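Local structure of D-glyceraldehyde dehydrogenase (NADP(+)) (Thermoplasma acidophilum, 5IZD) at the interface of chains A and B. The protein oxidises D-glyceraldehyde to (R)-glycerate with NADP(+) as hydride acceptor, a step of the non-phosphorylated Entner-Doudoroff pathway, working as a homotetramer built as a dimer of dimers. Sequence-based numbering; all coordinates share one arbitrary frame. Chains: chain A/B, D-glyceraldehyde dehydrogenase (NADP(+)).

The interface of chains A and B. Residues chain A 487, 489, 492; chain B 263, 266-267, 270, 300, 304.
The ring of A:Phe492, near the end of the modelled C-terminal tail of chain A, slots between two helices of chain B, 262-274 and 294-305, a worked example of a C-terminal arm that reaches onto a two-fold-related subunit and probably helps hold the pair together. Packing is tight around this ring. On one face lies the aliphatic stem of B:Lys267, whose CG sits 3.6 Å from the ring centroid in a CH-pi contact, displaced toward the rim. CD2 of B:Leu304 lies against the opposite face, 4.0 Å above the ring plane and offset toward the rim, while its CD1 reaches CZ at the rim (3.8 Å). In the ring plane, CB of B:Leu266 meets the edge at CE2 (4.0 Å), while CD1 of B:Leu270 adds an apolar contact at CE1. An alanine in place of A:Phe492 would probably leave B:Lys267 and B:Leu304 without the ring that separates them and open a gap between the two helices.

The flank toward A:Asp489 is looser. Beyond CG the chain of B:Lys267 runs extended (chi2 175°), carrying NZ past the ring to a long salt bridge, 3.6 Å from the carboxylate OD1 of A:Asp489. A:Val487 adds a loose van der Waals contact, its CG2 4.0 Å from the carbonyl O of B:Lys267. Along the CD2–CE2 side of the ring, the guanidinium of B:Arg300 is turned 66° from the ring plane, with NH1 3.8 Å from CD2 of A:Phe492. Within chain B, NH1 and NH2 of B:Arg300 both hydrogen-bond to one carboxylate oxygen, OD1 of B:Asp263, the NH2 bond measuring 2.8 Å.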
ATOM      1  N   VAL A 487     -28.718  21.037 -12.740  1.00 38.40           N
ATOM      2  CA  VAL A 487     -29.068  22.382 -12.323  1.00 39.24           C
ATOM      3  C   VAL A 487     -28.978  23.278 -13.589  1.00 40.17           C
ATOM      4  O   VAL A 487     -27.920  23.435 -14.171  1.00 40.38           O
ATOM      5  CB  VAL A 487     -28.129  22.877 -11.184  1.00 38.82           C
ATOM      6  CG1 VAL A 487     -28.382  24.331 -10.874  1.00 39.34           C
ATOM      7  CG2 VAL A 487     -28.261  22.002  -9.926  1.00 38.56           C
ATOM      8  N   ASP A 489     -28.454  26.111 -16.071  1.00 45.65           N
ATOM      9  CA  ASP A 489     -27.633  27.344 -16.068  1.00 47.87           C
ATOM     10  C   ASP A 489     -28.462  28.585 -16.359  1.00 47.29           C
ATOM     11  O   ASP A 489     -28.071  29.672 -15.900  1.00 47.91           O
ATOM     12  CB  ASP A 489     -26.296  27.226 -16.889  1.00 50.04           C
ATOM     13  CG  ASP A 489     -25.095  26.592 -15.990  1.00 52.74           C
ATOM     14  OD1 ASP A 489     -25.098  26.662 -14.699  1.00 50.01           O
ATOM     15  OD2 ASP A 489     -24.134  26.028 -16.587  1.00 55.73           O
ATOM     16  N   PHE A 492     -29.149  30.939 -13.434  1.00 45.20           N
ATOM     17  CA  PHE A 492     -28.078  31.859 -13.048  1.00 45.98           C
ATOM     18  C   PHE A 492     -27.709  32.888 -14.136  1.00 49.22           C
ATOM     19  O   PHE A 492     -26.731  33.602 -13.983  1.00 50.18           O
ATOM     20  CB  PHE A 492     -26.874  31.029 -12.564  1.00 44.58           C
ATOM     21  CG  PHE A 492     -27.175  30.274 -11.286  1.00 43.51           C
ATOM     22  CD1 PHE A 492     -27.824  29.055 -11.319  1.00 42.68           C
ATOM     23  CD2 PHE A 492     -26.916  30.861 -10.046  1.00 43.40           C
ATOM     24  CE1 PHE A 492     -28.152  28.389 -10.133  1.00 42.58           C
ATOM     25  CE2 PHE A 492     -27.227  30.198  -8.856  1.00 42.85           C
ATOM     26  CZ  PHE A 492     -27.853  28.962  -8.902  1.00 42.28           C
TER
ATOM     27  N   ASP B 263     -22.643  32.382  -6.109  1.00 37.16           N
ATOM     28  CA  ASP B 263     -23.305  31.635  -7.211  1.00 36.44           C
ATOM     29  C   ASP B 263     -22.973  30.145  -7.095  1.00 34.91           C
ATOM     30  O   ASP B 263     -23.867  29.310  -7.129  1.00 34.47           O
ATOM     31  CB  ASP B 263     -22.903  32.103  -8.618  1.00 36.68           C
ATOM     32  CG  ASP B 263     -23.577  33.408  -9.043  1.00 37.70           C
ATOM     33  OD1 ASP B 263     -24.560  33.924  -8.402  1.00 37.88           O
ATOM     34  OD2 ASP B 263     -23.078  33.900 -10.091  1.00 38.10           O
ATOM     35  N   LEU B 266     -24.856  28.541  -4.114  1.00 32.71           N
ATOM     36  CA  LEU B 266     -26.274  28.343  -4.446  1.00 32.96           C
ATOM     37  C   LEU B 266     -26.530  27.240  -5.479  1.00 32.65           C
ATOM     38  O   LEU B 266     -27.442  26.426  -5.308  1.00 32.65           O
ATOM     39  CB  LEU B 266     -26.901  29.649  -4.934  1.00 33.63           C
ATOM     40  CG  LEU B 266     -27.065  30.696  -3.838  1.00 34.19           C
ATOM     41  CD1 LEU B 266     -27.133  32.109  -4.415  1.00 34.94           C
ATOM     42  CD2 LEU B 266     -28.312  30.443  -3.008  1.00 34.49           C
ATOM     43  N   LYS B 267     -25.743  27.215  -6.552  1.00 32.47           N
ATOM     44  CA  LYS B 267     -25.785  26.093  -7.479  1.00 32.12           C
ATOM     45  C   LYS B 267     -25.658  24.767  -6.754  1.00 31.31           C
ATOM     46  O   LYS B 267     -26.491  23.910  -6.920  1.00 31.15           O
ATOM     47  CB  LYS B 267     -24.698  26.160  -8.555  1.00 32.23           C
ATOM     48  CG  LYS B 267     -24.998  27.127  -9.645  1.00 33.12           C
ATOM     49  CD  LYS B 267     -23.814  27.208 -10.589  1.00 33.35           C
ATOM     50  CE  LYS B 267     -24.107  28.218 -11.709  1.00 34.18           C
ATOM     51  NZ  LYS B 267     -22.821  28.405 -12.462  1.00 34.37           N
ATOM     52  N   LEU B 270     -28.737  23.945  -4.545  1.00 31.12           N
ATOM     53  CA  LEU B 270     -29.893  23.421  -5.348  1.00 31.45           C
ATOM     54  C   LEU B 270     -29.700  21.956  -5.641  1.00 30.96           C
ATOM     55  O   LEU B 270     -30.614  21.182  -5.464  1.00 30.96           O
ATOM     56  CB  LEU B 270     -30.112  24.146  -6.650  1.00 31.83           C
ATOM     57  CG  LEU B 270     -30.489  25.623  -6.553  1.00 32.51           C
ATOM     58  CD1 LEU B 270     -30.567  26.207  -7.955  1.00 32.80           C
ATOM     59  CD2 LEU B 270     -31.791  25.897  -5.814  1.00 33.12           C
ATOM     60  N   ARG B 300     -31.922  34.790  -2.239  1.00 36.59           N
ATOM     61  CA  ARG B 300     -31.668  34.104  -3.514  1.00 36.11           C
ATOM     62  C   ARG B 300     -32.087  32.657  -3.481  1.00 35.60           C
ATOM     63  O   ARG B 300     -32.580  32.151  -4.494  1.00 35.44           O
ATOM     64  CB  ARG B 300     -30.199  34.237  -3.936  1.00 35.62           C
ATOM     65  CG  ARG B 300     -29.867  35.673  -4.300  1.00 36.24           C
ATOM     66  CD  ARG B 300     -28.457  35.777  -4.827  1.00 35.85           C
ATOM     67  NE  ARG B 300     -28.394  35.031  -6.071  1.00 35.39           N
ATOM     68  CZ  ARG B 300     -27.289  34.656  -6.711  1.00 34.94           C
ATOM     69  NH1 ARG B 300     -27.418  33.905  -7.833  1.00 34.64           N
ATOM     70  NH2 ARG B 300     -26.074  34.990  -6.273  1.00 34.81           N
ATOM     71  N   LEU B 304     -34.668  31.112  -6.276  1.00 38.41           N
ATOM     72  CA  LEU B 304     -34.363  29.954  -7.123  1.00 38.03           C
ATOM     73  C   LEU B 304     -35.271  28.751  -6.840  1.00 38.05           C
ATOM     74  O   LEU B 304     -35.716  28.078  -7.772  1.00 37.93           O
ATOM     75  CB  LEU B 304     -32.892  29.512  -7.009  1.00 37.36           C
ATOM     76  CG  LEU B 304     -31.809  30.526  -7.417  1.00 37.57           C
ATOM     77  CD1 LEU B 304     -30.544  30.308  -6.608  1.00 37.16           C
ATOM     78  CD2 LEU B 304     -31.527  30.492  -8.920  1.00 37.63           C
TER